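Local atomic coordinates of probable GTPase engC (Thermotoga maritima, PDB entry 1U0L), a protein that probably assists late maturation of the 30S ribosomal subunit as a circularly permuted GTPase that hydrolyses GTP slowly and carries a zinc site. Residues Val91-Met96 / Asp126-Asp131; Glu117-Ile122 / Leu146-Lys151; Ile103-Leu108 / Glu282-Asn287; Gln87-Val92 / Lys170-Ala175. One frame throughout, in Å; residues are numbered along the deposited sequence.

Contact 1 of 4, residues Val91-Met96 / Asp126-Asp131; sequences VVTVKM and DLYDED. With GDP (guanosine-5'-diphosphate), chain E.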
# COMPACT_ATOMS: atom_id res chain seq x y z
N VAL A 91 1.61 7.95 -3.87
CA VAL A 91 1.75 9.10 -4.73
C VAL A 91 1.46 10.35 -3.93
O VAL A 91 0.40 10.50 -3.31
CB VAL A 91 0.85 8.98 -5.97
CG1 VAL A 91 0.86 10.26 -6.75
CG2 VAL A 91 1.39 7.89 -6.86
N VAL A 92 2.43 11.25 -3.95
CA VAL A 92 2.36 12.48 -3.20
C VAL A 92 2.44 13.70 -4.10
O VAL A 92 3.04 13.67 -5.17
CB VAL A 92 3.50 12.49 -2.16
CG1 VAL A 92 4.02 13.90 -1.94
CG2 VAL A 92 2.99 11.89 -0.86
N THR A 93 1.85 14.79 -3.63
CA THR A 93 1.76 16.03 -4.38
C THR A 93 2.12 17.23 -3.51
O THR A 93 1.54 17.40 -2.43
CB THR A 93 0.32 16.15 -4.90
OG1 THR A 93 0.28 15.82 -6.30
CG2 THR A 93 -0.26 17.50 -4.64
N VAL A 94 3.05 18.08 -3.95
CA VAL A 94 3.37 19.25 -3.12
C VAL A 94 2.44 20.41 -3.45
O VAL A 94 1.98 21.13 -2.56
CB VAL A 94 4.84 19.77 -3.27
CG1 VAL A 94 5.81 18.61 -3.27
CG2 VAL A 94 4.99 20.62 -4.52
N LYS A 95 2.18 20.57 -4.74
CA LYS A 95 1.34 21.63 -5.26
C LYS A 95 -0.03 21.02 -5.48
O LYS A 95 -0.39 20.09 -4.79
CB LYS A 95 1.93 22.13 -6.59
CG LYS A 95 1.58 23.53 -7.06
CD LYS A 95 2.23 23.73 -8.43
CE LYS A 95 1.87 25.05 -9.10
NZ LYS A 95 2.46 26.23 -8.41
N MET A 96 -0.78 21.54 -6.45
CA MET A 96 -2.12 21.06 -6.74
C MET A 96 -2.75 20.26 -5.59
O MET A 96 -3.13 20.86 -4.59
CB MET A 96 -2.13 20.27 -8.04
CG MET A 96 -2.17 21.17 -9.26
SD MET A 96 -3.39 22.50 -9.09
CE MET A 96 -2.27 23.91 -8.84
N ASP A 126 6.24 18.20 -13.52
CA ASP A 126 6.18 19.12 -14.65
C ASP A 126 5.50 20.43 -14.32
O ASP A 126 5.65 21.42 -15.04
CB ASP A 126 5.45 18.47 -15.82
CG ASP A 126 4.02 18.10 -15.47
OD1 ASP A 126 3.84 17.08 -14.77
OD2 ASP A 126 3.09 18.82 -15.88
N LEU A 127 4.77 20.45 -13.22
CA LEU A 127 4.03 21.64 -12.80
C LEU A 127 4.77 22.54 -11.83
O LEU A 127 4.41 23.70 -11.66
CB LEU A 127 2.72 21.19 -12.15
CG LEU A 127 1.35 21.59 -12.68
CD1 LEU A 127 1.19 21.14 -14.13
CD2 LEU A 127 0.30 20.95 -11.78
N TYR A 128 5.80 22.01 -11.19
CA TYR A 128 6.54 22.74 -10.17
C TYR A 128 7.51 23.83 -10.56
O TYR A 128 8.37 23.63 -11.41
CB TYR A 128 7.26 21.74 -9.28
CG TYR A 128 6.34 20.71 -8.68
CD1 TYR A 128 4.96 20.93 -8.61
CD2 TYR A 128 6.85 19.53 -8.14
CE1 TYR A 128 4.11 19.99 -8.03
CE2 TYR A 128 6.02 18.59 -7.56
CZ TYR A 128 4.64 18.82 -7.50
OH TYR A 128 3.80 17.90 -6.92
N ASP A 129 7.37 24.98 -9.92
CA ASP A 129 8.26 26.12 -10.14
C ASP A 129 9.33 26.03 -9.05
O ASP A 129 9.41 25.02 -8.34
CB ASP A 129 7.50 27.45 -10.04
CG ASP A 129 6.79 27.64 -8.69
OD1 ASP A 129 5.76 28.35 -8.67
OD2 ASP A 129 7.27 27.11 -7.66
N GLU A 130 10.14 27.07 -8.91
CA GLU A 130 11.21 27.04 -7.92
C GLU A 130 10.80 26.88 -6.46
O GLU A 130 11.47 26.17 -5.71
CB GLU A 130 12.11 28.26 -8.08
CG GLU A 130 13.10 28.11 -9.21
CD GLU A 130 13.87 26.79 -9.16
OE1 GLU A 130 14.43 26.45 -8.09
OE2 GLU A 130 13.91 26.09 -10.20
N ASP A 131 9.71 27.52 -6.06
CA ASP A 131 9.26 27.41 -4.68
C ASP A 131 8.77 25.99 -4.44
O ASP A 131 9.04 25.39 -3.39
CB ASP A 131 8.14 28.41 -4.39
CG ASP A 131 8.61 29.85 -4.50
OD1 ASP A 131 9.60 30.20 -3.84
OD2 ASP A 131 7.98 30.63 -5.25
PB GDP E . -6.14 10.28 -8.92
O1B GDP E . -4.97 10.29 -7.98
O2B GDP E . -7.47 10.58 -8.23
O3B GDP E . -6.25 8.98 -9.75
O3A GDP E . -5.88 11.52 -10.00
PA GDP E . -5.92 11.51 -11.57
O1A GDP E . -7.31 11.35 -12.08
O2A GDP E . -4.92 10.49 -12.11
O5' GDP E . -5.34 12.97 -11.96
C5' GDP E . -6.08 14.14 -11.58
C4' GDP E . -5.87 15.24 -12.58
O4' GDP E . -4.46 15.59 -12.52
C3' GDP E . -6.25 14.92 -14.06
O3' GDP E . -7.09 16.07 -14.54
C2' GDP E . -4.91 14.86 -14.80
O2' GDP E . -5.07 15.45 -16.09
C1' GDP E . -3.91 15.56 -13.81
N9 GDP E . -2.47 14.91 -13.64
C8 GDP E . -2.20 13.66 -13.17
N7 GDP E . -0.87 13.44 -13.14
C5 GDP E . -0.29 14.61 -13.61
C6 GDP E . 1.08 14.96 -13.79
O6 GDP E . 2.05 14.24 -13.54
N1 GDP E . 1.28 16.26 -14.30
C2 GDP E . 0.23 17.11 -14.59
N2 GDP E . 0.53 18.33 -15.08
N3 GDP E . -1.08 16.77 -14.41
C4 GDP E . -1.26 15.52 -13.93
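Lys95 and Tyr128 bring the two backbones to their nearest approach, 7.2 Å between CA atoms, where the chain leaves strand 87-92 and passes the turn leading to helix 130-143. That turn carries Asp126, the last residue of the NKxD guanine-recognition motif of the GTPase fold (Asn123 to Asp126). The Tyr128 ring is the centre of the packing. Its OH accepts a hydrogen bond from the Val94 backbone N at 3.1 Å, and Val94 CG2 makes a CH-pi contact over one face, offset toward the rim, 3.7 Å from the ring centroid. The Lys95 and Tyr128 side chains run antiparallel, Lys95 CB 3.4 Å from Tyr128 CE1. Lys95 CG stands anti to the backbone N (chi1 -157°), and beyond it the lysine chain, bent at its last torsion, passes the Leu127 carbonyl; NZ makes a long salt bridge to Asp129 OD1, 3.9 Å away, and another to Asp132. Asp129 itself is the N-cap of helix 130-143. A phenylalanine in place of Tyr128 would probably leave the Val94 N-H without the hydroxyl that accepts it. Leu127 CD1 lies against GDP N2 and its CD2 against CG of Met96, which is poorly ordered. Asp126 faces the nucleotide: its OD2 takes GDP N2 at 2.7 Å, while its OD1, also bonded to Ser153 OG, receives GDP N1 at 2.7 Å in an almost straight bond (178°).

Contact 2 of 4, residues Glu117-Ile122 / Leu146-Lys151; sequences ETVMVI and LYPIVK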
# COMPACT_ATOMS: atom_id res chain seq x y z
N GLU A 117 6.11 -3.05 1.58
CA GLU A 117 7.19 -2.22 1.10
C GLU A 117 6.45 -0.98 0.62
O GLU A 117 5.35 -1.08 0.09
CB GLU A 117 7.89 -2.88 -0.08
CG GLU A 117 8.66 -4.13 0.26
CD GLU A 117 9.89 -3.82 1.08
OE1 GLU A 117 9.73 -3.30 2.21
OE2 GLU A 117 11.01 -4.08 0.60
N THR A 118 7.04 0.19 0.81
CA THR A 118 6.42 1.42 0.34
C THR A 118 7.35 2.20 -0.56
O THR A 118 8.53 2.37 -0.26
CB THR A 118 6.00 2.32 1.50
OG1 THR A 118 4.71 1.91 1.96
CG2 THR A 118 5.93 3.77 1.05
N VAL A 119 6.82 2.65 -1.69
CA VAL A 119 7.60 3.47 -2.61
C VAL A 119 6.88 4.80 -2.76
O VAL A 119 5.77 4.87 -3.27
CB VAL A 119 7.74 2.80 -3.96
CG1 VAL A 119 8.29 3.79 -4.97
CG2 VAL A 119 8.67 1.62 -3.82
N MET A 120 7.53 5.85 -2.27
CA MET A 120 6.98 7.20 -2.30
C MET A 120 7.21 7.83 -3.67
O MET A 120 8.33 7.85 -4.17
CB MET A 120 7.62 8.06 -1.20
CG MET A 120 7.07 9.47 -1.08
SD MET A 120 7.61 10.37 0.41
CE MET A 120 7.07 9.20 1.71
N VAL A 121 6.14 8.35 -4.26
CA VAL A 121 6.26 8.99 -5.57
C VAL A 121 5.78 10.45 -5.61
O VAL A 121 4.58 10.71 -5.57
CB VAL A 121 5.47 8.23 -6.67
CG1 VAL A 121 5.65 8.95 -7.99
CG2 VAL A 121 5.92 6.77 -6.78
N ILE A 122 6.72 11.39 -5.69
CA ILE A 122 6.36 12.81 -5.78
C ILE A 122 5.95 13.03 -7.24
O ILE A 122 6.81 13.11 -8.12
CB ILE A 122 7.57 13.74 -5.52
CG1 ILE A 122 8.31 13.35 -4.24
CG2 ILE A 122 7.08 15.21 -5.49
CD1 ILE A 122 7.71 13.92 -3.02
N LEU A 146 14.33 7.07 4.68
CA LEU A 146 13.38 6.12 5.26
C LEU A 146 12.66 5.30 4.20
O LEU A 146 12.16 4.21 4.49
CB LEU A 146 12.34 6.86 6.10
CG LEU A 146 12.87 7.82 7.17
CD1 LEU A 146 11.72 8.60 7.81
CD2 LEU A 146 13.62 7.05 8.21
N TYR A 147 12.61 5.82 2.98
CA TYR A 147 11.93 5.13 1.87
C TYR A 147 12.47 5.57 0.53
O TYR A 147 13.05 6.64 0.39
CB TYR A 147 10.44 5.44 1.88
CG TYR A 147 9.74 5.04 3.14
CD1 TYR A 147 9.44 3.71 3.39
CD2 TYR A 147 9.43 5.98 4.11
CE1 TYR A 147 8.85 3.32 4.58
CE2 TYR A 147 8.85 5.60 5.31
CZ TYR A 147 8.57 4.26 5.54
OH TYR A 147 8.01 3.86 6.72
N PRO A 148 12.26 4.73 -0.49
CA PRO A 148 12.72 5.04 -1.85
C PRO A 148 11.81 6.14 -2.36
O PRO A 148 10.60 6.10 -2.12
CB PRO A 148 12.46 3.75 -2.62
CG PRO A 148 12.32 2.70 -1.53
CD PRO A 148 11.67 3.39 -0.40
N ILE A 149 12.36 7.12 -3.06
CA ILE A 149 11.54 8.19 -3.60
C ILE A 149 11.73 8.28 -5.10
O ILE A 149 12.86 8.20 -5.59
CB ILE A 149 11.94 9.56 -3.00
CG1 ILE A 149 11.68 9.56 -1.48
CG2 ILE A 149 11.17 10.69 -3.69
CD1 ILE A 149 12.19 10.80 -0.76
N VAL A 150 10.64 8.42 -5.86
CA VAL A 150 10.79 8.58 -7.30
C VAL A 150 10.01 9.80 -7.78
O VAL A 150 8.81 9.95 -7.51
CB VAL A 150 10.36 7.31 -8.07
CG1 VAL A 150 10.94 6.08 -7.39
CG2 VAL A 150 8.87 7.19 -8.12
N LYS A 151 10.70 10.71 -8.47
CA LYS A 151 10.05 11.92 -8.97
C LYS A 151 9.41 11.62 -10.33
O LYS A 151 10.08 11.22 -11.27
CB LYS A 151 11.07 13.06 -9.14
CG LYS A 151 11.83 13.51 -7.90
CD LYS A 151 12.74 14.68 -8.31
CE LYS A 151 13.69 15.17 -7.23
NZ LYS A 151 14.79 14.19 -7.01
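Met120 and Ile149 are paired in parallel between strand 117-122 and the short, weakly bonded strand 149-151, the two strands of a beta-alpha-beta crossover through helix 130-143. Backbone bonds come first. Met120 uses both its polar main-chain atoms: its N donates to Pro148 O at 3.1 Å and its O accepts from Val150 N at 2.9 Å. Beyond them the pairing slackens, for the bond from Ile122 N to Val150 O is weak and bent (N-H...O angle 125°). A CA-H...O contact adds to the pairing, from Ile149 CA to Met120 O at 3.3 Å. Proline has no N-H to give, and at Pro148 the ring instead lays CD against the Thr118 carbonyl.

The apolar contacts fall on the two faces of the sheet. On the face of Val119, Val121 and Val150, the methyls Val121 CG2 and Val150 CG2 meet, Val119 CG1 lies 4.3 Å from Val150 CG1, and helix 160-167 packs alongside through Leu163 and Tyr166. On the other face Ile149 CG2 lies 3.9 Å from Ile122 CG1, while Met120 reaches Ile104 of helix 101-113, and Tyr147 CD1 approaches Thr118 CB at 4.2 Å.

Of the polar ends, Tyr147 OH makes a weak hydrogen bond to Glu112 and Lys151 NZ a salt bridge to Glu140, both outside the two segments. With two sound main-chain bonds, one weak one and no salt bridge between the segments, the hold of the outermost strand 149-151 on its neighbour rests largely on apolar packing on both faces.

Contact 3 of 4, residues Ile103-Leu108 / Glu282-Asn287; sequences IIDKFL and ESRYEN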
# COMPACT_ATOMS: atom_id res chain seq x y z
N ILE A 103 -0.68 13.57 6.48
CA ILE A 103 -1.38 12.58 5.68
C ILE A 103 -0.38 11.54 5.21
O ILE A 103 -0.64 10.35 5.28
CB ILE A 103 -2.08 13.21 4.44
CG1 ILE A 103 -3.53 13.56 4.80
CG2 ILE A 103 -2.05 12.26 3.24
CD1 ILE A 103 -3.64 14.54 5.93
N ILE A 104 0.78 12.01 4.76
CA ILE A 104 1.84 11.10 4.30
C ILE A 104 2.25 10.09 5.37
O ILE A 104 2.42 8.90 5.08
CB ILE A 104 3.11 11.87 3.88
CG1 ILE A 104 2.85 12.75 2.67
CG2 ILE A 104 4.20 10.88 3.53
CD1 ILE A 104 4.07 13.47 2.19
N ASP A 105 2.42 10.55 6.60
CA ASP A 105 2.84 9.66 7.68
C ASP A 105 1.74 8.70 8.11
O ASP A 105 2.01 7.60 8.60
CB ASP A 105 3.37 10.46 8.88
CG ASP A 105 4.64 11.21 8.54
OD1 ASP A 105 5.36 10.77 7.61
OD2 ASP A 105 4.92 12.24 9.21
N LYS A 106 0.49 9.12 7.93
CA LYS A 106 -0.62 8.25 8.30
C LYS A 106 -0.65 7.11 7.28
O LYS A 106 -0.91 5.95 7.63
CB LYS A 106 -1.93 9.03 8.29
CG LYS A 106 -3.13 8.16 8.47
CD LYS A 106 -4.29 8.92 9.03
CE LYS A 106 -4.00 9.35 10.45
NZ LYS A 106 -5.21 10.00 11.06
N PHE A 107 -0.35 7.45 6.03
CA PHE A 107 -0.30 6.45 4.97
C PHE A 107 0.82 5.46 5.24
O PHE A 107 0.61 4.24 5.17
CB PHE A 107 -0.09 7.13 3.62
CG PHE A 107 -1.36 7.42 2.90
CD1 PHE A 107 -1.57 8.65 2.30
CD2 PHE A 107 -2.37 6.46 2.84
CE1 PHE A 107 -2.76 8.93 1.63
CE2 PHE A 107 -3.57 6.72 2.17
CZ PHE A 107 -3.77 7.97 1.57
N LEU A 108 2.00 5.99 5.57
CA LEU A 108 3.15 5.15 5.87
C LEU A 108 2.85 4.27 7.08
O LEU A 108 3.15 3.08 7.08
CB LEU A 108 4.40 6.01 6.12
CG LEU A 108 4.92 6.76 4.89
CD1 LEU A 108 5.99 7.74 5.30
CD2 LEU A 108 5.45 5.77 3.87
N GLU A 282 11.41 16.89 12.69
CA GLU A 282 10.39 17.36 13.63
C GLU A 282 8.99 16.93 13.19
O GLU A 282 8.19 16.47 14.02
CB GLU A 282 10.45 18.89 13.74
CG GLU A 282 11.82 19.41 14.15
CD GLU A 282 11.84 20.92 14.33
OE1 GLU A 282 12.94 21.47 14.57
OE2 GLU A 282 10.76 21.55 14.24
N SER A 283 8.71 17.06 11.90
CA SER A 283 7.41 16.70 11.35
C SER A 283 7.05 15.29 11.74
O SER A 283 5.92 15.01 12.15
CB SER A 283 7.42 16.80 9.82
OG SER A 283 8.51 16.09 9.28
N ARG A 284 8.02 14.39 11.64
CA ARG A 284 7.78 13.00 11.99
C ARG A 284 7.30 12.91 13.43
O ARG A 284 6.19 12.42 13.70
CB ARG A 284 9.06 12.18 11.80
CG ARG A 284 9.48 12.03 10.34
CD ARG A 284 8.51 11.15 9.55
NE ARG A 284 8.65 9.75 9.94
CZ ARG A 284 7.99 8.74 9.38
NH1 ARG A 284 7.12 8.96 8.41
NH2 ARG A 284 8.19 7.50 9.81
N TYR A 285 8.13 13.38 14.35
CA TYR A 285 7.77 13.34 15.76
C TYR A 285 6.38 13.95 15.99
O TYR A 285 5.50 13.34 16.63
CB TYR A 285 8.79 14.11 16.60
CG TYR A 285 8.47 14.00 18.06
CD1 TYR A 285 8.66 12.80 18.74
CD2 TYR A 285 7.86 15.04 18.74
CE1 TYR A 285 8.24 12.63 20.04
CE2 TYR A 285 7.43 14.89 20.06
CZ TYR A 285 7.62 13.67 20.70
OH TYR A 285 7.15 13.47 21.98
N GLU A 286 6.21 15.16 15.46
CA GLU A 286 4.99 15.94 15.58
C GLU A 286 3.74 15.15 15.19
O GLU A 286 2.80 15.04 15.98
CB GLU A 286 5.12 17.18 14.69
CG GLU A 286 3.99 18.17 14.80
CD GLU A 286 4.24 19.39 13.95
OE1 GLU A 286 4.32 19.26 12.71
OE2 GLU A 286 4.36 20.50 14.53
N ASN A 287 3.75 14.60 13.98
CA ASN A 287 2.62 13.84 13.49
C ASN A 287 2.39 12.57 14.31
O ASN A 287 1.23 12.19 14.56
CB ASN A 287 2.82 13.51 12.01
CG ASN A 287 2.84 14.75 11.14
OD1 ASN A 287 1.96 15.60 11.25
ND2 ASN A 287 3.84 14.87 10.26
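Asp105 and Arg284 form a salt bridge between helix 101-113 of the GTPase domain and helix 282-296 of the C-terminal, zinc-binding part, whose local axes pass 10.1 Å apart at 70°. In that part Tyr285 bonds the backbone of the zinc ligand His263. Asp105 points at helix 282-296, and each atom of its side chain has company there. CB lies 4.1 Å from Arg284 NH1. CG, anti to the carbonyl carbon (chi1 -66°), stands 3.4 Å from the same nitrogen. OD1 then meets NH1 at 2.6 Å, near the guanidinium plane and at its edge; the hydrogen bond is bent and weak, and with the carboxylate and guanidinium planes 89° apart the grip is single, not two-pronged. OD1 also bonds Tyr143 OH. OD2 goes to the other partner, accepting Asn287 ND2 at 3.0 Å on its anti side and somewhat out of the carboxylate plane. Arg284 gives its NE to Glu250, so a second acid holds the guanidinium, and Leu108 CD1 touches NH1 at 3.5 Å. An alanine in place of Asp105 would probably leave Arg284 NH1 without its acid in helix 101-113, and take from Asn287 ND2 one of its two acceptors, the other being Thr101 OG1. In the fold, Tyr143 of helix 130-143 packs on Ile104, Leu108 and Arg284, while Ile104 and Leu108 rest on strands 87-92 and 117-122.

Contact 4 of 4, residues Gln87-Val92 / Lys170-Ala175; sequences QVILVV and KISTMA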
# COMPACT_ATOMS: atom_id res chain seq x y z
N GLN A 87 3.58 -4.22 -2.13
CA GLN A 87 3.84 -2.79 -2.14
C GLN A 87 2.70 -1.81 -2.11
O GLN A 87 1.58 -2.08 -2.54
CB GLN A 87 4.68 -2.39 -3.35
CG GLN A 87 6.13 -2.68 -3.23
CD GLN A 87 6.90 -2.18 -4.43
OE1 GLN A 87 6.48 -2.38 -5.57
NE2 GLN A 87 8.04 -1.55 -4.18
N VAL A 88 3.06 -0.64 -1.61
CA VAL A 88 2.19 0.51 -1.50
C VAL A 88 2.93 1.56 -2.29
O VAL A 88 4.09 1.88 -1.98
CB VAL A 88 2.09 1.00 -0.08
CG1 VAL A 88 1.35 2.32 -0.06
CG2 VAL A 88 1.40 -0.04 0.77
N ILE A 89 2.30 2.07 -3.35
CA ILE A 89 2.92 3.12 -4.14
C ILE A 89 2.23 4.35 -3.62
O ILE A 89 1.04 4.55 -3.85
CB ILE A 89 2.62 2.97 -5.61
CG1 ILE A 89 3.11 1.61 -6.11
CG2 ILE A 89 3.29 4.10 -6.36
CD1 ILE A 89 4.63 1.42 -6.06
N LEU A 90 2.98 5.14 -2.87
CA LEU A 90 2.43 6.34 -2.26
C LEU A 90 2.65 7.55 -3.15
O LEU A 90 3.75 8.10 -3.20
CB LEU A 90 3.07 6.57 -0.88
CG LEU A 90 2.11 7.02 0.22
CD1 LEU A 90 2.90 7.49 1.49
CD2 LEU A 90 1.26 8.13 -0.33
N VAL A 91 1.61 7.95 -3.87
CA VAL A 91 1.75 9.10 -4.73
C VAL A 91 1.46 10.35 -3.93
O VAL A 91 0.40 10.50 -3.31
CB VAL A 91 0.85 8.98 -5.97
CG1 VAL A 91 0.86 10.26 -6.75
CG2 VAL A 91 1.39 7.89 -6.86
N VAL A 92 2.43 11.25 -3.95
CA VAL A 92 2.36 12.48 -3.20
C VAL A 92 2.44 13.70 -4.10
O VAL A 92 3.04 13.67 -5.17
CB VAL A 92 3.50 12.49 -2.16
CG1 VAL A 92 4.02 13.90 -1.94
CG2 VAL A 92 2.99 11.89 -0.86
N LYS A 170 5.94 -7.89 -8.32
CA LYS A 170 5.08 -7.69 -7.15
C LYS A 170 3.61 -7.36 -7.41
O LYS A 170 3.21 -7.07 -8.54
CB LYS A 170 5.70 -6.59 -6.29
CG LYS A 170 7.16 -6.84 -6.00
CD LYS A 170 7.82 -5.60 -5.44
CE LYS A 170 9.32 -5.80 -5.28
NZ LYS A 170 10.02 -4.51 -4.97
N ILE A 171 2.82 -7.45 -6.35
CA ILE A 171 1.40 -7.09 -6.40
C ILE A 171 1.41 -5.74 -5.70
O ILE A 171 1.77 -5.66 -4.52
CB ILE A 171 0.52 -8.08 -5.59
CG1 ILE A 171 0.47 -9.43 -6.30
CG2 ILE A 171 -0.89 -7.51 -5.43
CD1 ILE A 171 -0.56 -10.39 -5.72
N SER A 172 1.03 -4.67 -6.40
CA SER A 172 1.06 -3.36 -5.77
C SER A 172 -0.25 -2.60 -5.61
O SER A 172 -1.19 -2.78 -6.39
CB SER A 172 2.06 -2.46 -6.51
OG SER A 172 3.40 -2.80 -6.17
N THR A 173 -0.31 -1.75 -4.59
CA THR A 173 -1.49 -0.93 -4.36
C THR A 173 -1.13 0.56 -4.35
O THR A 173 -0.22 0.99 -3.65
CB THR A 173 -2.21 -1.28 -3.05
OG1 THR A 173 -3.45 -0.56 -2.99
CG2 THR A 173 -1.36 -0.91 -1.85
N MET A 174 -1.85 1.33 -5.15
CA MET A 174 -1.63 2.76 -5.24
C MET A 174 -2.31 3.41 -4.05
O MET A 174 -3.36 2.95 -3.60
CB MET A 174 -2.22 3.31 -6.54
CG MET A 174 -1.87 2.48 -7.77
SD MET A 174 -0.98 3.40 -8.99
CE MET A 174 0.52 3.68 -8.13
N ALA A 175 -1.71 4.48 -3.54
CA ALA A 175 -2.29 5.20 -2.41
C ALA A 175 -1.93 6.68 -2.46
O ALA A 175 -0.83 7.06 -2.86
CB ALA A 175 -1.82 4.57 -1.12
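Ile89 and Thr173 sit at the heart of a parallel pairing in which four backbone bonds, each of 2.8 Å between N and O, join strands 87-92 and 171-175: Thr173 N to Gln87 O, Ile89 N to Thr173 O, Ala175 N to Ile89 O and Val91 N to Ala175 O. A weaker bond, Gln87 N to Ile171 O at 3.3 Å, extends the pairing backward. CA-H...O contacts alternate with these, as from Val88 CA to Thr173 O at 3.3 Å.

Farther out, side chains pair by face. The Ile89 and Met174 side chains run parallel; the methionine bends at chi2 and chi3, and its CE reaches Ile89 CG2 and CB. The Lys170 chain passes beside the Gln87 side chain. Helix 160-167 packs on this face, Leu167 touching Ile89 and Ser172. On the opposite face Val88 CG2 stands 3.9 Å from Thr173 CG2, and Val88 CG1 is 4.0 Å from Ala175 CB. Here helix 101-113 packs, with Phe107 and Leu108 against Leu90.

Strand 171-175 runs straight into Gly176 and the glycine-rich loop that leads to helix 182-189, the strand-loop-helix of the P-loop (Walker A), so this pairing sets a central strand of the GTPase sheet beside the strand that enters the phosphate-binding loop.

Strand 87-92 is common ground: contacts 1 and 4 share Val91 and Val92, and strand 117-122 of contact 2 lies on the side away from strand 171-175 of contact 4. Contacts 2 and 4, centres 9 Å apart, are joined by probable backbone bonds, Val121 N to Leu90 O (2.6 Å) and Val121 O to Val92 N (2.7 Å). Contact 3 packs on this sheet, Ile104 CD1 lying 3.6 Å from Val92 CG2 and Leu108 CD2 3.5 Å from Thr118 CG2. Contact 1 grips the guanine of GDP, whereas contact 4 leads into the phosphate loop, the Val91 side chain being about 6 Å from the nucleotide. Contact 3 ties helix 101-113 to the C-terminal part, the Arg284 side chain about 14 Å from the zinc ion.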